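Alpha-fucosidase (Bifidobacterium bifidum, PDB 2EAB) probably hydrolyses alpha-1,2-linked L-fucose residues, this chain being the calcium-binding catalytic region of a larger, probably membrane-bound protein. Local coordinates at residues S89-N94 with G455-K460; E449-P454 with G491-G496; E778-S783 with G812-L817; V825-K830 with T835-T840. One frame throughout, in Å; residues are numbered along the deposited sequence.

Contact 1. Residues S89-N94 with G455-K460; sequences SYNGGN and GRVTAK
N94 reaches from its loop to helix 452-463 and meets T458 and V457 there. Its CB points toward the helix, and with CG beside the backbone N (chi1 -63°) the amide is set in front of T458. N94 CG lies 3.4 Å from T458 OG1. Beyond it the amide splits the work. N94 OD1 accepts the T458 OG1 proton at 2.7 Å, in the carbonyl plane and on a lone pair, with a C=O...donor angle of 117°; T458 OG1 is also hydrogen-bonded to T493 OG1. N94 ND2 turns back, making a weak bond to N91 O at 2.8 Å and giving a proton to water 1 at 2.9 Å, while its flank touches V457 CG1 at 3.6 Å. N91 to N94 form a type I' beta turn, closed by N94 N to N91 O, with G92 and G93 both at positive phi. The turn belongs to the family 65 N-terminal region and the helix to the family 95 catalytic region, so the contact bridges the two. With an alanine in place of N94, T458 OG1 would probably lose this acceptor and water 1 the N-H it accepts from N94 ND2. N91 comes in beside N94, its OD1 3.8 Å from the same V457 CG1.

Contact 2. Residues E449-P454 with G491-G496; sequences EGLVKP and GWTAPG. With EDO (1,2-ethanediol), chain H.
P454 lays its ring against the backbone of G491, with CB 3.5 Å from G491 O and CG 3.7 Å from G491 CA. A side chain at G491 would run into P454 CB, and its phi of 63° is another reason for glycine at this spot. Beside the ring comes the T493 methyl. T493 CG2 touches L451 CD2 at 3.9 Å, the two side chains lying alongside and running opposite ways, and it also lies near P454 CG. The T493 rotamer (chi1 55°) holds OG1 between its own N and carbonyl carbon, leaving CG2 for the leucine and proline. Water 1 closes the polar side: it donates to P454 O at 2.8 Å and sits 2.7 Å from T493 OG1, with a weak third bond to G491 O. T493 OG1 is hydrogen-bonded to T458 OG1 as well. One shell out, an inverse gamma turn centred on W492 brings G491 and T493 round to the same side. G450 O, four residues before a proline that has no N-H to offer it, accepts from O1 of a 1,2-ethanediol at 2.8 Å; the diol also bonds Y288 N. The site lies in the catalytic domain, where the chain passes from helix 442-450 into helix 452-463. N487 of strand 486-487 packs on both L451 and T493, while helix 525-546 takes V452 and E449 on L534.

Contact 3. Residues E778-S783 with G812-L817; sequences EMLLQS and GSVSGL. With EDO (1,2-ethanediol), chain G.
L817 and V814 of one strand face L781 and L780 where helix 767-780 runs out into strand 781-782. L817 is the main bump: with CG beside its backbone N (chi1 -58°), it puts its CD1 into the hollow between the two leucines, 4.1 Å from L781 CB and 4.3 Å from L780 CB. L781 answers from the other direction, coming back alongside until its CD2 rests 3.8 Å from L817 CB. Three residues earlier on the strand, V814 meets L780 CD1 at an oblique angle, with V814 CG1 4.1 Å from it and V814 CB equally far. G816 and L817 form a G1 beta bulge, both facing V825, with G816 at positive phi. The contact joins the end of helix 767-780, within the family 95 catalytic range, to the antiparallel sheet of the C-terminal range, where V825, T827 and W829 on the next strand line the same side. E778 turns elsewhere: OE1 forms a salt bridge with R734, and OE2 accepts from O1 of a 1,2-ethanediol at 2.8 Å. Replacing E778 by an alanine would probably leave R734 without this carboxylate and the diol without one of its acceptors. Q782 NE2 reaches back to E778 O at 2.8 Å, nearly straight at 159° but from above the carbonyl plane. No hydrogen bond crosses between the two segments, so what holds leucine to leucine and valine is apolar fit, with the polar bonds made off to one side.

Contact 4. Residues V825-K830 with T835-T840; sequences VGTTWK and TEVRLT
G826 and R838 form a hydrogen-bonded pair of this antiparallel hairpin and satisfy each other along the backbone: G826 N gives to R838 O at 2.9 Å and R838 N to G826 O at 2.8 Å, both nearly straight at 169°. Toward the turn the ladder is broken by a classic beta bulge, T835 and E836 both facing T828. T828 O therefore takes two N-H groups, T835 N at 2.8 Å and the longer E836 N at 3.3 Å, from the same face of its plane. E836 O is also gripped twice, but from opposite faces: T828 N comes in at 2.9 Å and T827 OG1 at 3.1 Å. T827 can do this because its hydroxyl lies anti to its own N (chi1 -171°), which gives the buried OG1 an acceptor across the hairpin. On the sheet face of T828 and E836, away from T827 and V837, water 2 links two side chains, donating to E836 OE1 at 2.8 Å and bonding the T828 hydroxyl too. V825 CG2 meets L839 CD1 at 3.9 Å. Within the C-terminal domain the hairpin is flanked by strand 812-819 beside 823-830 and by strand 890-896 beside 833-841, while V825, T827 and V837 pack on I801 of strand 799-801.

Overall arrangement
The four contacts fall into two pairs on opposite sides of the chain's centre. Contacts 1 and 2 have centres about 7 Å apart, share helix 452-463 and water 1, and interleave along the chain; a probable T458-T493 hydroxyl bond and the G92-A494 backbone join them. Together they tie an N-terminal loop to the catalytic domain. Contacts 3 and 4 follow in series, their centres about 8 Å apart; strands 812-819 (contact 3) and 823-830 (contact 4) are neighbours in one antiparallel sheet. Contact 3 links the catalytic range to the C-terminal range, and contact 4 lies inside the latter. The centres of contacts 1 and 3 lie about 43 Å apart, so the catalytic region meets its two neighbours at well-separated places.

Contact 1. Residues S89-N94 with G455-K460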
loop_
_atom_site.group_PDB
_atom_site.type_symbol
_atom_site.label_atom_id
_atom_site.label_comp_id
_atom_site.label_asym_id
_atom_site.label_seq_id
_atom_site.Cartn_x
_atom_site.Cartn_y
_atom_site.Cartn_z
ATOM N N SER A 89 -0.222 -19.125 25.550
ATOM C CA SER A 89 0.910 -19.701 24.833
ATOM C C SER A 89 1.229 -19.023 23.499
ATOM O O SER A 89 1.890 -19.617 22.651
ATOM C CB SER A 89 0.695 -21.208 24.638
ATOM O OG SER A 89 -0.503 -21.461 23.929
ATOM N N TYR A 90 0.779 -17.783 23.320
ATOM C CA TYR A 90 0.992 -17.068 22.062
ATOM C C TYR A 90 2.452 -17.106 21.628
ATOM O O TYR A 90 3.339 -16.702 22.387
ATOM C CB TYR A 90 0.525 -15.617 22.165
ATOM C CG TYR A 90 0.663 -14.890 20.851
ATOM C CD1 TYR A 90 -0.293 -15.049 19.854
ATOM C CD2 TYR A 90 1.763 -14.069 20.586
ATOM C CE1 TYR A 90 -0.168 -14.409 18.622
ATOM C CE2 TYR A 90 1.898 -13.412 19.352
ATOM C CZ TYR A 90 0.923 -13.589 18.377
ATOM O OH TYR A 90 1.012 -12.959 17.156
ATOM N N ASN A 91 2.671 -17.572 20.400
ATOM C CA ASN A 91 4.002 -17.706 19.822
ATOM C C ASN A 91 3.962 -17.406 18.321
ATOM O O ASN A 91 4.575 -18.109 17.516
ATOM C CB ASN A 91 4.553 -19.112 20.099
ATOM C CG ASN A 91 6.026 -19.263 19.737
ATOM O OD1 ASN A 91 6.817 -18.323 19.849
ATOM N ND2 ASN A 91 6.402 -20.467 19.313
ATOM N N GLY A 92 3.216 -16.362 17.959
ATOM C CA GLY A 92 3.157 -15.893 16.574
ATOM C C GLY A 92 2.550 -16.867 15.585
ATOM O O GLY A 92 2.732 -16.705 14.374
ATOM N N GLY A 93 1.838 -17.870 16.099
ATOM C CA GLY A 93 1.224 -18.896 15.268
ATOM C C GLY A 93 2.119 -20.076 14.933
ATOM O O GLY A 93 1.678 -21.025 14.276
ATOM N N ASN A 94 3.379 -20.036 15.359
ATOM C CA ASN A 94 4.322 -21.074 14.958
ATOM C C ASN A 94 3.978 -22.440 15.517
ATOM O O ASN A 94 3.653 -22.571 16.692
ATOM C CB ASN A 94 5.736 -20.679 15.351
ATOM C CG ASN A 94 6.186 -19.430 14.640
ATOM O OD1 ASN A 94 6.303 -19.408 13.414
ATOM N ND2 ASN A 94 6.421 -18.372 15.401
ATOM N N GLY A 455 9.978 -13.135 13.357
ATOM C CA GLY A 455 10.313 -13.917 12.173
ATOM C C GLY A 455 11.495 -14.847 12.362
ATOM O O GLY A 455 11.603 -15.855 11.664
ATOM N N ARG A 456 12.384 -14.524 13.299
ATOM C CA ARG A 456 13.490 -15.420 13.631
ATOM C C ARG A 456 12.976 -16.704 14.290
ATOM O O ARG A 456 13.569 -17.769 14.125
ATOM C CB ARG A 456 14.521 -14.717 14.517
ATOM C CG ARG A 456 15.423 -13.765 13.750
ATOM C CD ARG A 456 16.227 -12.905 14.690
ATOM N NE ARG A 456 17.180 -12.052 13.989
ATOM C CZ ARG A 456 17.937 -11.137 14.587
ATOM N NH1 ARG A 456 17.868 -10.957 15.902
ATOM N NH2 ARG A 456 18.781 -10.411 13.871
ATOM N N VAL A 457 11.873 -16.602 15.031
ATOM C CA VAL A 457 11.223 -17.777 15.607
ATOM C C VAL A 457 10.681 -18.658 14.480
ATOM O O VAL A 457 10.920 -19.860 14.455
ATOM C CB VAL A 457 10.083 -17.397 16.586
ATOM C CG1 VAL A 457 9.469 -18.637 17.216
ATOM C CG2 VAL A 457 10.592 -16.462 17.676
ATOM N N THR A 458 9.976 -18.048 13.532
ATOM C CA THR A 458 9.436 -18.768 12.386
ATOM C C THR A 458 10.547 -19.411 11.555
ATOM O O THR A 458 10.425 -20.560 11.126
ATOM C CB THR A 458 8.589 -17.823 11.527
ATOM O OG1 THR A 458 7.568 -17.251 12.353
ATOM C CG2 THR A 458 7.930 -18.555 10.379
ATOM N N ALA A 459 11.627 -18.668 11.319
ATOM C CA ALA A 459 12.773 -19.181 10.567
ATOM C C ALA A 459 13.381 -20.411 11.232
ATOM O O ALA A 459 13.755 -21.370 10.556
ATOM C CB ALA A 459 13.822 -18.101 10.379
ATOM N N LYS A 460 13.457 -20.395 12.558
ATOM C CA LYS A 460 13.968 -21.544 13.291
ATOM C C LYS A 460 13.039 -22.758 13.148
ATOM O O LYS A 460 13.487 -23.858 12.828
ATOM C CB LYS A 460 14.175 -21.189 14.766
ATOM C CG LYS A 460 14.656 -22.369 15.600
ATOM C CD LYS A 460 14.934 -22.001 17.044
ATOM C CE LYS A 460 13.668 -21.951 17.870
ATOM N NZ LYS A 460 12.952 -23.265 17.927
HETATM O O HOH W 1 6.752 -15.514 15.199
#

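Contact 2. Residues E449-P454 with G491-G496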
loop_
_atom_site.group_PDB
_atom_site.type_symbol
_atom_site.label_atom_id
_atom_site.label_comp_id
_atom_site.label_asym_id
_atom_site.label_seq_id
_atom_site.Cartn_x
_atom_site.Cartn_y
_atom_site.Cartn_z
ATOM N N GLU A 449 11.101 -4.097 9.789
ATOM C CA GLU A 449 12.049 -4.269 10.899
ATOM C C GLU A 449 11.385 -5.022 12.051
ATOM O O GLU A 449 12.007 -5.877 12.685
ATOM C CB GLU A 449 12.606 -2.926 11.373
ATOM C CG GLU A 449 13.525 -2.282 10.348
ATOM C CD GLU A 449 13.915 -0.851 10.672
ATOM O OE1 GLU A 449 13.110 -0.112 11.278
ATOM O OE2 GLU A 449 15.031 -0.447 10.271
ATOM N N GLY A 450 10.109 -4.720 12.282
ATOM C CA GLY A 450 9.312 -5.372 13.317
ATOM C C GLY A 450 9.055 -6.851 13.085
ATOM O O GLY A 450 8.708 -7.575 14.019
ATOM N N LEU A 451 9.218 -7.312 11.846
ATOM C CA LEU A 451 9.073 -8.730 11.541
ATOM C C LEU A 451 10.304 -9.548 11.906
ATOM O O LEU A 451 10.236 -10.773 11.949
ATOM C CB LEU A 451 8.742 -8.944 10.063
ATOM C CG LEU A 451 7.430 -8.341 9.553
ATOM C CD1 LEU A 451 7.305 -8.548 8.053
ATOM C CD2 LEU A 451 6.220 -8.924 10.276
ATOM N N VAL A 452 11.436 -8.898 12.175
ATOM C CA VAL A 452 12.683 -9.637 12.350
ATOM C C VAL A 452 12.675 -10.516 13.602
ATOM O O VAL A 452 12.934 -11.712 13.508
ATOM C CB VAL A 452 13.923 -8.720 12.273
ATOM C CG1 VAL A 452 15.200 -9.512 12.539
ATOM C CG2 VAL A 452 13.989 -8.036 10.906
ATOM N N LYS A 453 12.387 -9.937 14.764
ATOM C CA LYS A 453 12.371 -10.729 15.995
ATOM C C LYS A 453 11.365 -11.893 15.972
ATOM O O LYS A 453 11.767 -13.037 16.171
ATOM C CB LYS A 453 12.201 -9.844 17.232
ATOM C CG LYS A 453 13.434 -9.012 17.554
ATOM C CD LYS A 453 13.226 -8.189 18.806
ATOM C CE LYS A 453 14.473 -7.393 19.145
ATOM N NZ LYS A 453 14.272 -6.590 20.378
ATOM N N PRO A 454 10.070 -11.622 15.713
ATOM C CA PRO A 454 9.156 -12.771 15.623
ATOM C C PRO A 454 9.504 -13.705 14.460
ATOM O O PRO A 454 9.383 -14.926 14.586
ATOM C CB PRO A 454 7.786 -12.113 15.429
ATOM C CG PRO A 454 8.083 -10.755 14.868
ATOM C CD PRO A 454 9.358 -10.343 15.526
ATOM N N GLY A 491 3.357 -9.698 15.226
ATOM C CA GLY A 491 4.371 -10.674 14.840
ATOM C C GLY A 491 3.820 -12.059 14.528
ATOM O O GLY A 491 4.430 -13.072 14.887
ATOM N N TRP A 492 2.670 -12.088 13.848
ATOM C CA TRP A 492 2.048 -13.314 13.340
ATOM C C TRP A 492 2.758 -13.701 12.039
ATOM O O TRP A 492 2.229 -13.539 10.928
ATOM C CB TRP A 492 0.568 -13.050 13.102
ATOM C CG TRP A 492 -0.295 -14.231 12.779
ATOM C CD1 TRP A 492 -0.809 -14.561 11.557
ATOM C CD2 TRP A 492 -0.803 -15.200 13.702
ATOM N NE1 TRP A 492 -1.592 -15.691 11.657
ATOM C CE2 TRP A 492 -1.610 -16.096 12.965
ATOM C CE3 TRP A 492 -0.646 -15.404 15.078
ATOM C CZ2 TRP A 492 -2.264 -17.170 13.562
ATOM C CZ3 TRP A 492 -1.304 -16.470 15.670
ATOM C CH2 TRP A 492 -2.096 -17.343 14.911
ATOM N N THR A 493 3.974 -14.214 12.198
ATOM C CA THR A 493 4.865 -14.483 11.078
ATOM C C THR A 493 4.833 -15.945 10.659
ATOM O O THR A 493 5.427 -16.312 9.645
ATOM C CB THR A 493 6.318 -14.051 11.379
ATOM O OG1 THR A 493 6.768 -14.675 12.588
ATOM C CG2 THR A 493 6.384 -12.548 11.571
ATOM N N ALA A 494 4.124 -16.776 11.422
ATOM C CA ALA A 494 3.921 -18.163 11.020
ATOM C C ALA A 494 3.180 -18.243 9.693
ATOM O O ALA A 494 2.438 -17.329 9.333
ATOM C CB ALA A 494 3.138 -18.905 12.073
ATOM N N PRO A 495 3.341 -19.365 8.980
ATOM C CA PRO A 495 2.458 -19.617 7.852
ATOM C C PRO A 495 1.054 -19.937 8.369
ATOM O O PRO A 495 0.879 -20.326 9.535
ATOM C CB PRO A 495 3.085 -20.842 7.187
ATOM C CG PRO A 495 3.766 -21.553 8.304
ATOM C CD PRO A 495 4.277 -20.478 9.216
ATOM N N GLY A 496 0.063 -19.786 7.495
ATOM C CA GLY A 496 -1.323 -20.033 7.853
ATOM C C GLY A 496 -1.696 -21.504 7.888
ATOM O O GLY A 496 -0.873 -22.388 7.631
HETATM C C1 EDO H . 8.692 -5.828 16.981
HETATM O O1 EDO H . 9.595 -6.867 16.556
HETATM C C2 EDO H . 9.429 -4.649 17.722
HETATM O O2 EDO H . 10.247 -5.232 18.727
HETATM O O HOH W 1 6.752 -15.514 15.199
#

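Contact 3. Residues E778-S783 with G812-L817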
loop_
_atom_site.group_PDB
_atom_site.type_symbol
_atom_site.label_atom_id
_atom_site.label_comp_id
_atom_site.label_asym_id
_atom_site.label_seq_id
_atom_site.Cartn_x
_atom_site.Cartn_y
_atom_site.Cartn_z
ATOM N N GLU A 778 3.414 5.296 -13.471
ATOM C CA GLU A 778 4.226 4.477 -14.368
ATOM C C GLU A 778 3.941 4.759 -15.842
ATOM O O GLU A 778 4.814 4.561 -16.680
ATOM C CB GLU A 778 4.075 2.981 -14.062
ATOM C CG GLU A 778 4.521 2.561 -12.656
ATOM C CD GLU A 778 6.022 2.679 -12.404
ATOM O OE1 GLU A 778 6.828 2.155 -13.205
ATOM O OE2 GLU A 778 6.394 3.275 -11.369
ATOM N N MET A 779 2.740 5.231 -16.166
ATOM C CA MET A 779 2.460 5.656 -17.540
ATOM C C MET A 779 3.252 6.898 -17.927
ATOM O O MET A 779 3.699 7.031 -19.070
ATOM C CB MET A 779 0.969 5.905 -17.748
ATOM C CG MET A 779 0.168 4.628 -17.925
ATOM S SD MET A 779 -1.478 4.913 -18.577
ATOM C CE MET A 779 -2.246 5.244 -17.011
ATOM N N LEU A 780 3.424 7.797 -16.963
ATOM C CA LEU A 780 4.032 9.098 -17.224
ATOM C C LEU A 780 5.530 9.138 -16.954
ATOM O O LEU A 780 6.237 9.989 -17.507
ATOM C CB LEU A 780 3.321 10.189 -16.424
ATOM C CG LEU A 780 1.803 10.258 -16.613
ATOM C CD1 LEU A 780 1.227 11.345 -15.726
ATOM C CD2 LEU A 780 1.420 10.492 -18.073
ATOM N N LEU A 781 6.010 8.215 -16.122
ATOM C CA LEU A 781 7.402 8.198 -15.691
ATOM C C LEU A 781 7.791 6.801 -15.246
ATOM O O LEU A 781 7.115 6.209 -14.402
ATOM C CB LEU A 781 7.610 9.177 -14.528
ATOM C CG LEU A 781 8.977 9.130 -13.839
ATOM C CD1 LEU A 781 10.088 9.601 -14.774
ATOM C CD2 LEU A 781 8.970 9.955 -12.571
ATOM N N GLN A 782 8.872 6.273 -15.805
ATOM C CA GLN A 782 9.477 5.056 -15.277
ATOM C C GLN A 782 10.934 5.337 -14.969
ATOM O O GLN A 782 11.546 6.216 -15.586
ATOM C CB GLN A 782 9.312 3.886 -16.252
ATOM C CG GLN A 782 7.900 3.306 -16.207
ATOM C CD GLN A 782 7.548 2.412 -17.381
ATOM O OE1 GLN A 782 8.399 1.706 -17.924
ATOM N NE2 GLN A 782 6.275 2.427 -17.768
ATOM N N SER A 783 11.496 4.603 -14.014
ATOM C CA SER A 783 12.889 4.822 -13.646
ATOM C C SER A 783 13.569 3.567 -13.111
ATOM O O SER A 783 14.574 3.660 -12.411
ATOM C CB SER A 783 13.017 5.987 -12.653
ATOM O OG SER A 783 12.355 5.719 -11.425
ATOM N N GLY A 812 -1.179 17.409 -22.074
ATOM C CA GLY A 812 -1.289 17.524 -20.634
ATOM C C GLY A 812 0.016 17.919 -19.994
ATOM O O GLY A 812 1.010 18.191 -20.677
ATOM N N SER A 813 0.002 17.964 -18.670
ATOM C CA SER A 813 1.204 18.212 -17.901
ATOM C C SER A 813 1.093 17.537 -16.550
ATOM O O SER A 813 -0.007 17.279 -16.048
ATOM C CB SER A 813 1.466 19.714 -17.740
ATOM O OG SER A 813 0.449 20.327 -16.983
ATOM N N VAL A 814 2.252 17.234 -15.981
ATOM C CA VAL A 814 2.359 16.715 -14.628
ATOM C C VAL A 814 3.606 17.335 -14.007
ATOM O O VAL A 814 4.584 17.615 -14.711
ATOM C CB VAL A 814 2.404 15.158 -14.615
ATOM C CG1 VAL A 814 3.676 14.622 -15.280
ATOM C CG2 VAL A 814 2.252 14.605 -13.194
ATOM N N SER A 815 3.559 17.579 -12.703
ATOM C CA SER A 815 4.712 18.099 -11.994
ATOM C C SER A 815 4.830 17.408 -10.652
ATOM O O SER A 815 3.822 17.036 -10.041
ATOM C CB SER A 815 4.612 19.618 -11.818
ATOM O OG SER A 815 3.480 19.981 -11.052
ATOM N N GLY A 816 6.067 17.221 -10.208
ATOM C CA GLY A 816 6.316 16.739 -8.860
ATOM C C GLY A 816 6.463 15.242 -8.680
ATOM O O GLY A 816 6.548 14.779 -7.545
ATOM N N LEU A 817 6.481 14.476 -9.768
ATOM C CA LEU A 817 6.774 13.045 -9.653
ATOM C C LEU A 817 8.237 12.857 -9.278
ATOM O O LEU A 817 9.040 13.780 -9.443
ATOM C CB LEU A 817 6.455 12.307 -10.952
ATOM C CG LEU A 817 5.015 12.421 -11.454
ATOM C CD1 LEU A 817 4.819 11.546 -12.679
ATOM C CD2 LEU A 817 3.992 12.057 -10.370
HETATM C C1 EDO G . 7.279 0.417 -9.325
HETATM O O1 EDO G . 8.007 1.233 -10.372
HETATM C C2 EDO G . 6.874 1.433 -8.187
HETATM O O2 EDO G . 8.096 2.045 -7.704
#

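Contact 4. Residues V825-K830 with T835-T840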
loop_
_atom_site.group_PDB
_atom_site.type_symbol
_atom_site.label_atom_id
_atom_site.label_comp_id
_atom_site.label_asym_id
_atom_site.label_seq_id
_atom_site.Cartn_x
_atom_site.Cartn_y
_atom_site.Cartn_z
ATOM N N VAL A 825 10.414 15.317 -11.231
ATOM C CA VAL A 825 10.137 15.328 -12.657
ATOM C C VAL A 825 8.811 16.011 -12.956
ATOM O O VAL A 825 7.773 15.667 -12.378
ATOM C CB VAL A 825 10.088 13.889 -13.232
ATOM C CG1 VAL A 825 9.775 13.912 -14.721
ATOM C CG2 VAL A 825 11.395 13.145 -12.972
ATOM N N GLY A 826 8.862 16.979 -13.864
ATOM C CA GLY A 826 7.668 17.553 -14.466
ATOM C C GLY A 826 7.782 17.390 -15.966
ATOM O O GLY A 826 8.886 17.448 -16.514
ATOM N N THR A 827 6.658 17.151 -16.631
ATOM C CA THR A 827 6.647 17.063 -18.085
ATOM C C THR A 827 5.352 17.626 -18.646
ATOM O O THR A 827 4.279 17.470 -18.054
ATOM C CB THR A 827 6.919 15.619 -18.613
ATOM O OG1 THR A 827 7.106 15.640 -20.036
ATOM C CG2 THR A 827 5.791 14.664 -18.283
ATOM N N THR A 828 5.483 18.301 -19.783
ATOM C CA THR A 828 4.352 18.820 -20.532
ATOM C C THR A 828 4.405 18.179 -21.907
ATOM O O THR A 828 5.486 18.009 -22.476
ATOM C CB THR A 828 4.426 20.354 -20.653
ATOM O OG1 THR A 828 4.452 20.924 -19.339
ATOM C CG2 THR A 828 3.229 20.915 -21.421
ATOM N N TRP A 829 3.244 17.800 -22.426
ATOM C CA TRP A 829 3.175 17.196 -23.742
ATOM C C TRP A 829 2.001 17.735 -24.540
ATOM O O TRP A 829 1.024 18.228 -23.978
ATOM C CB TRP A 829 3.147 15.662 -23.656
ATOM C CG TRP A 829 1.917 15.072 -23.019
ATOM C CD1 TRP A 829 0.817 14.593 -23.666
ATOM C CD2 TRP A 829 1.676 14.876 -21.616
ATOM N NE1 TRP A 829 -0.102 14.115 -22.759
ATOM C CE2 TRP A 829 0.400 14.279 -21.493
ATOM C CE3 TRP A 829 2.409 15.152 -20.453
ATOM C CZ2 TRP A 829 -0.159 13.951 -20.255
ATOM C CZ3 TRP A 829 1.852 14.822 -19.219
ATOM C CH2 TRP A 829 0.579 14.229 -19.134
ATOM N N LYS A 830 2.134 17.644 -25.858
ATOM C CA LYS A 830 1.123 18.114 -26.793
ATOM C C LYS A 830 1.194 17.231 -28.025
ATOM O O LYS A 830 2.286 16.838 -28.439
ATOM C CB LYS A 830 1.391 19.573 -27.171
ATOM C CG LYS A 830 0.215 20.279 -27.817
ATOM C CD LYS A 830 0.486 21.771 -27.965
ATOM C CE LYS A 830 -0.725 22.501 -28.532
ATOM N NZ LYS A 830 -1.886 22.488 -27.595
ATOM N N THR A 835 6.883 18.321 -24.831
ATOM C CA THR A 835 7.319 19.655 -25.233
ATOM C C THR A 835 8.293 20.243 -24.221
ATOM O O THR A 835 9.065 21.150 -24.544
ATOM C CB THR A 835 6.130 20.617 -25.402
ATOM O OG1 THR A 835 5.375 20.664 -24.185
ATOM C CG2 THR A 835 5.231 20.164 -26.544
ATOM N N GLU A 836 8.247 19.738 -22.991
ATOM C CA GLU A 836 9.154 20.190 -21.948
ATOM C C GLU A 836 9.304 19.113 -20.884
ATOM O O GLU A 836 8.330 18.429 -20.536
ATOM C CB GLU A 836 8.648 21.488 -21.308
ATOM C CG GLU A 836 9.621 22.115 -20.318
ATOM C CD GLU A 836 9.014 23.260 -19.532
ATOM O OE1 GLU A 836 8.096 23.019 -18.718
ATOM O OE2 GLU A 836 9.474 24.404 -19.724
ATOM N N VAL A 837 10.531 18.943 -20.402
ATOM C CA VAL A 837 10.781 18.180 -19.189
ATOM C C VAL A 837 11.519 19.098 -18.227
ATOM O O VAL A 837 12.442 19.817 -18.631
ATOM C CB VAL A 837 11.621 16.909 -19.457
ATOM C CG1 VAL A 837 11.810 16.112 -18.169
ATOM C CG2 VAL A 837 10.967 16.040 -20.522
ATOM N N ARG A 838 11.087 19.097 -16.971
ATOM C CA ARG A 838 11.794 19.791 -15.905
ATOM C C ARG A 838 12.318 18.743 -14.937
ATOM O O ARG A 838 11.539 18.008 -14.319
ATOM C CB ARG A 838 10.877 20.796 -15.208
ATOM C CG ARG A 838 10.415 21.922 -16.133
ATOM C CD ARG A 838 9.581 22.977 -15.411
ATOM N NE ARG A 838 10.295 23.585 -14.287
ATOM C CZ ARG A 838 11.144 24.607 -14.378
ATOM N NH1 ARG A 838 11.413 25.165 -15.554
ATOM N NH2 ARG A 838 11.730 25.072 -13.282
ATOM N N LEU A 839 13.641 18.661 -14.832
ATOM C CA LEU A 839 14.297 17.638 -14.036
ATOM C C LEU A 839 15.065 18.307 -12.907
ATOM O O LEU A 839 16.090 18.955 -13.148
ATOM C CB LEU A 839 15.241 16.811 -14.917
ATOM C CG LEU A 839 15.894 15.597 -14.256
ATOM C CD1 LEU A 839 14.918 14.423 -14.206
ATOM C CD2 LEU A 839 17.171 15.208 -14.992
ATOM N N THR A 840 14.561 18.174 -11.685
ATOM C CA THR A 840 15.243 18.734 -10.532
ATOM C C THR A 840 16.109 17.650 -9.915
ATOM O O THR A 840 15.599 16.628 -9.443
ATOM C CB THR A 840 14.249 19.249 -9.477
ATOM O OG1 THR A 840 13.331 20.164 -10.088
ATOM C CG2 THR A 840 14.991 19.944 -8.344
HETATM O O HOH W 2 6.902 20.634 -17.991
#